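Long-range contact in GTP-binding protein (PDB 2DBY), which binds guanine nucleotide and probably acts as an ATPase that associates with the ribosome and its large 50S subunit: residues P32-L45 / V67-L79. Residues are numbered along the deposited sequence; the frame is centred on the assembly and turned at random.
Sequences PFATIDKNVGVVPL and VPTHVEFVDIAGL. With FMT (formic acid), chain E.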
loop_
_atom_site.group_PDB
_atom_site.type_symbol
_atom_site.label_atom_id
_atom_site.label_comp_id
_atom_site.label_asym_id
_atom_site.label_seq_id
_atom_site.Cartn_x
_atom_site.Cartn_y
_atom_site.Cartn_z
ATOM N N PRO A 32 -6.788 0.474 13.030
ATOM C CA PRO A 32 -5.393 0.319 13.461
ATOM C C PRO A 32 -5.242 1.438 14.498
ATOM O O PRO A 32 -5.824 2.529 14.342
ATOM C CB PRO A 32 -4.595 0.630 12.191
ATOM C CG PRO A 32 -5.559 0.295 11.061
ATOM C CD PRO A 32 -6.869 0.841 11.603
ATOM N N PHE A 33 -4.459 1.200 15.546
ATOM C CA PHE A 33 -4.299 2.213 16.591
ATOM C C PHE A 33 -3.800 3.548 16.040
ATOM O O PHE A 33 -4.158 4.609 16.545
ATOM C CB PHE A 33 -3.323 1.709 17.660
ATOM C CG PHE A 33 -3.398 2.475 18.954
ATOM C CD1 PHE A 33 -2.274 3.099 19.477
ATOM C CD2 PHE A 33 -4.592 2.529 19.670
ATOM C CE1 PHE A 33 -2.337 3.767 20.704
ATOM C CE2 PHE A 33 -4.660 3.196 20.899
ATOM C CZ PHE A 33 -3.536 3.810 21.410
ATOM N N ALA A 34 -2.967 3.501 15.006
ATOM C CA ALA A 34 -2.445 4.731 14.414
ATOM C C ALA A 34 -3.525 5.700 13.962
ATOM O O ALA A 34 -3.237 6.881 13.813
ATOM C CB ALA A 34 -1.541 4.405 13.221
ATOM N N THR A 35 -4.753 5.222 13.737
ATOM C CA THR A 35 -5.798 6.117 13.264
ATOM C C THR A 35 -6.283 7.124 14.315
ATOM O O THR A 35 -7.141 7.953 14.040
ATOM C CB THR A 35 -7.024 5.355 12.659
ATOM O OG1 THR A 35 -7.635 4.540 13.665
ATOM C CG2 THR A 35 -6.595 4.492 11.464
ATOM N N ILE A 36 -5.747 7.063 15.531
ATOM C CA ILE A 36 -6.151 8.079 16.500
ATOM C C ILE A 36 -5.786 9.453 15.920
ATOM O O ILE A 36 -6.468 10.448 16.164
ATOM C CB ILE A 36 -5.394 7.917 17.837
ATOM C CG1 ILE A 36 -5.805 6.614 18.500
ATOM C CG2 ILE A 36 -5.705 9.085 18.762
ATOM C CD1 ILE A 36 -5.105 6.350 19.834
ATOM N N ASP A 37 -4.698 9.491 15.143
ATOM C CA ASP A 37 -4.216 10.727 14.530
ATOM C C ASP A 37 -5.247 11.220 13.519
ATOM O O ASP A 37 -5.757 10.435 12.718
ATOM C CB ASP A 37 -2.857 10.452 13.863
ATOM C CG ASP A 37 -2.206 11.699 13.276
ATOM O OD1 ASP A 37 -0.958 11.731 13.244
ATOM O OD2 ASP A 37 -2.903 12.628 12.825
ATOM N N LYS A 38 -5.575 12.502 13.567
ATOM C CA LYS A 38 -6.574 13.050 12.653
ATOM C C LYS A 38 -6.152 12.909 11.183
ATOM O O LYS A 38 -6.991 12.927 10.282
ATOM C CB LYS A 38 -6.861 14.528 12.981
ATOM C CG LYS A 38 -5.718 15.497 12.678
ATOM C CD LYS A 38 -6.207 16.942 12.804
ATOM C CE LYS A 38 -5.210 17.942 12.224
ATOM N NZ LYS A 38 -5.790 19.334 12.174
ATOM N N ASN A 39 -4.855 12.747 10.936
ATOM C CA ASN A 39 -4.370 12.627 9.556
ATOM C C ASN A 39 -4.234 11.205 9.055
ATOM O O ASN A 39 -3.769 11.002 7.936
ATOM C CB ASN A 39 -3.007 13.305 9.417
ATOM C CG ASN A 39 -3.100 14.811 9.559
ATOM O OD1 ASN A 39 -4.022 15.430 9.029
ATOM N ND2 ASN A 39 -2.148 15.408 10.272
ATOM N N VAL A 40 -4.669 10.243 9.862
ATOM C CA VAL A 40 -4.538 8.827 9.527
ATOM C C VAL A 40 -5.886 8.099 9.486
ATOM O O VAL A 40 -6.674 8.169 10.441
ATOM C CB VAL A 40 -3.619 8.118 10.569
ATOM C CG1 VAL A 40 -3.408 6.654 10.182
ATOM C CG2 VAL A 40 -2.247 8.850 10.692
ATOM N N GLY A 41 -6.164 7.404 8.382
ATOM C CA GLY A 41 -7.433 6.696 8.307
ATOM C C GLY A 41 -7.258 5.521 7.369
ATOM O O GLY A 41 -6.192 5.366 6.772
ATOM N N VAL A 42 -8.285 4.702 7.233
ATOM C CA VAL A 42 -8.179 3.559 6.335
ATOM C C VAL A 42 -9.331 3.517 5.355
ATOM O O VAL A 42 -10.380 4.142 5.570
ATOM C CB VAL A 42 -8.158 2.223 7.102
ATOM C CG1 VAL A 42 -7.016 2.197 8.104
ATOM C CG2 VAL A 42 -9.472 2.012 7.808
ATOM N N VAL A 43 -9.126 2.789 4.262
ATOM C CA VAL A 43 -10.162 2.614 3.256
ATOM C C VAL A 43 -10.470 1.122 3.229
ATOM O O VAL A 43 -9.597 0.330 2.917
ATOM C CB VAL A 43 -9.675 3.031 1.835
ATOM C CG1 VAL A 43 -10.792 2.747 0.810
ATOM C CG2 VAL A 43 -9.298 4.514 1.807
ATOM N N PRO A 44 -11.696 0.720 3.606
ATOM C CA PRO A 44 -12.058 -0.703 3.595
ATOM C C PRO A 44 -11.900 -1.204 2.141
ATOM O O PRO A 44 -12.379 -0.550 1.200
ATOM C CB PRO A 44 -13.523 -0.693 4.036
ATOM C CG PRO A 44 -13.616 0.532 4.926
ATOM C CD PRO A 44 -12.801 1.550 4.123
ATOM N N LEU A 45 -11.258 -2.356 1.968
ATOM C CA LEU A 45 -11.002 -2.934 0.647
ATOM C C LEU A 45 -12.156 -3.855 0.288
ATOM O O LEU A 45 -12.428 -4.823 0.991
ATOM C CB LEU A 45 -9.715 -3.758 0.675
ATOM C CG LEU A 45 -8.475 -3.369 -0.127
ATOM C CD1 LEU A 45 -7.544 -4.583 -0.153
ATOM C CD2 LEU A 45 -8.842 -2.934 -1.549
ATOM N N VAL A 67 -16.113 -9.624 7.059
ATOM C CA VAL A 67 -15.271 -8.563 7.625
ATOM C C VAL A 67 -14.151 -8.299 6.630
ATOM O O VAL A 67 -13.264 -9.122 6.445
ATOM C CB VAL A 67 -14.638 -8.993 8.968
ATOM C CG1 VAL A 67 -13.827 -7.822 9.544
ATOM C CG2 VAL A 67 -15.735 -9.400 9.962
ATOM N N PRO A 68 -14.177 -7.136 5.966
ATOM C CA PRO A 68 -13.084 -6.920 5.011
ATOM C C PRO A 68 -11.845 -6.376 5.689
ATOM O O PRO A 68 -11.871 -6.000 6.869
ATOM C CB PRO A 68 -13.662 -5.891 4.045
ATOM C CG PRO A 68 -14.487 -5.018 4.981
ATOM C CD PRO A 68 -15.145 -6.019 5.942
ATOM N N THR A 69 -10.755 -6.357 4.938
ATOM C CA THR A 69 -9.526 -5.747 5.440
ATOM C C THR A 69 -9.534 -4.294 4.915
ATOM O O THR A 69 -10.577 -3.800 4.465
ATOM C CB THR A 69 -8.259 -6.542 5.013
ATOM O OG1 THR A 69 -7.104 -5.940 5.615
ATOM C CG2 THR A 69 -8.083 -6.568 3.481
ATOM N N HIS A 70 -8.396 -3.611 4.962
ATOM C CA HIS A 70 -8.340 -2.214 4.558
ATOM C C HIS A 70 -6.904 -1.790 4.255
ATOM O O HIS A 70 -5.960 -2.561 4.468
ATOM C CB HIS A 70 -8.881 -1.356 5.709
ATOM C CG HIS A 70 -8.187 -1.599 7.020
ATOM N ND1 HIS A 70 -8.865 -1.914 8.178
ATOM C CD2 HIS A 70 -6.874 -1.573 7.351
ATOM C CE1 HIS A 70 -7.999 -2.076 9.166
ATOM N NE2 HIS A 70 -6.784 -1.875 8.690
ATOM N N VAL A 71 -6.762 -0.559 3.752
ATOM C CA VAL A 71 -5.458 0.026 3.442
ATOM C C VAL A 71 -5.415 1.384 4.146
ATOM O O VAL A 71 -6.340 2.188 4.001
ATOM C CB VAL A 71 -5.276 0.252 1.930
ATOM C CG1 VAL A 71 -3.893 0.906 1.665
ATOM C CG2 VAL A 71 -5.382 -1.061 1.195
ATOM N N GLU A 72 -4.341 1.627 4.889
ATOM C CA GLU A 72 -4.188 2.873 5.651
ATOM C C GLU A 72 -3.485 3.976 4.849
ATOM O O GLU A 72 -2.491 3.719 4.183
ATOM C CB GLU A 72 -3.393 2.564 6.921
ATOM C CG GLU A 72 -3.196 3.735 7.879
ATOM C CD GLU A 72 -2.595 3.276 9.195
ATOM O OE1 GLU A 72 -3.301 2.623 9.978
ATOM O OE2 GLU A 72 -1.415 3.557 9.442
ATOM N N PHE A 73 -4.018 5.198 4.944
ATOM C CA PHE A 73 -3.487 6.355 4.234
ATOM C C PHE A 73 -3.236 7.466 5.240
ATOM O O PHE A 73 -4.041 7.654 6.161
ATOM C CB PHE A 73 -4.496 6.852 3.192
ATOM C CG PHE A 73 -4.598 5.967 1.984
ATOM C CD1 PHE A 73 -5.554 4.949 1.922
ATOM C CD2 PHE A 73 -3.708 6.121 0.924
ATOM C CE1 PHE A 73 -5.615 4.095 0.814
ATOM C CE2 PHE A 73 -3.758 5.277 -0.186
ATOM C CZ PHE A 73 -4.709 4.261 -0.245
ATOM N N VAL A 74 -2.144 8.201 5.051
ATOM C CA VAL A 74 -1.808 9.298 5.944
ATOM C C VAL A 74 -1.750 10.605 5.161
ATOM O O VAL A 74 -1.146 10.649 4.078
ATOM C CB VAL A 74 -0.431 9.056 6.569
ATOM C CG1 VAL A 74 -0.074 10.205 7.525
ATOM C CG2 VAL A 74 -0.416 7.718 7.272
ATOM N N ASP A 75 -2.378 11.663 5.676
ATOM C CA ASP A 75 -2.317 12.950 5.004
ATOM C C ASP A 75 -0.994 13.508 5.494
ATOM O O ASP A 75 -0.903 13.933 6.656
ATOM C CB ASP A 75 -3.442 13.888 5.466
ATOM C CG ASP A 75 -3.406 15.248 4.760
ATOM O OD1 ASP A 75 -2.446 15.518 4.004
ATOM O OD2 ASP A 75 -4.347 16.053 4.962
ATOM N N ILE A 76 0.007 13.528 4.608
ATOM C CA ILE A 76 1.334 13.994 4.990
ATOM C C ILE A 76 1.307 15.483 5.092
ATOM O O ILE A 76 1.036 16.200 4.123
ATOM C CB ILE A 76 2.408 13.585 3.991
ATOM C CG1 ILE A 76 2.571 12.054 3.984
ATOM C CG2 ILE A 76 3.736 14.286 4.360
ATOM C CD1 ILE A 76 3.179 11.463 5.238
ATOM N N ALA A 77 1.630 15.924 6.289
ATOM C CA ALA A 77 1.612 17.318 6.630
ATOM C C ALA A 77 2.984 17.963 6.610
ATOM O O ALA A 77 3.966 17.361 7.067
ATOM C CB ALA A 77 1.013 17.449 7.982
ATOM N N GLY A 78 3.033 19.178 6.059
ATOM C CA GLY A 78 4.271 19.931 6.035
ATOM C C GLY A 78 4.646 20.714 4.801
ATOM O O GLY A 78 4.354 20.326 3.657
ATOM N N LEU A 79 5.300 21.845 5.035
ATOM C CA LEU A 79 5.786 22.679 3.939
ATOM C C LEU A 79 6.868 21.779 3.312
ATOM O O LEU A 79 7.631 21.129 4.048
ATOM C CB LEU A 79 6.398 23.985 4.491
ATOM C CG LEU A 79 7.201 24.923 3.550
ATOM C CD1 LEU A 79 7.039 26.398 3.977
ATOM C CD2 LEU A 79 8.695 24.525 3.557
HETATM C C FMT E . -12.194 -2.443 7.295
HETATM O O1 FMT E . -11.600 -2.368 8.343
HETATM O O2 FMT E . -13.524 -2.381 7.280
HETATM O O HOH W 1 -11.143 -7.013 2.059
#
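Over one face of the His-70 ring lies Val-42, whose CG1 makes a CH-pi contact 4.1 Å from the centroid and 19° off the normal. At the ring's edge ND1 donates a nearly straight bond of 2.8 Å to O1 of a formic acid, which Ala-29 also holds; Pro-32 comes in obliquely, its CG 3.4 Å from NE2. A chi1 of 54° turns the imidazole's face to Val-42 and ND1 to the formic acid; histidine suits the site by joining a packing face to an edge N-H. Replacing it by an alanine is likely to strip Val-42 and Pro-32 of the ring they pack on and the formic acid of its ND1 donor. Glu-72 shares His-70's face of the sheet; with CG anti to its backbone N (chi1 -177°), its long aliphatic chain passes Val-40, CD 3.6 Å from CG1, and brings OE1 3.2 Å from Pro-32 CB. These residues belong to an antiparallel ladder in the P-loop GTPase sheet, where strand 40-44 flanks strand 70-75, itself parallel to strand 3-7. Beta-branched valines suit such extended backbone; Gly-41 exchanges two bonds with Phe-73. On the other sheet face Val-43 CG2 meets the Phe-73 ring obliquely, 3.8 Å from CD1, and Leu-21 of helix 14-25 adds to this apolar layer. Where the ladder ends, Asp-75 N donates to Asn-39 O, while its carboxylate salt-bridges Lys-14, a GDP-binding residue of the P-loop.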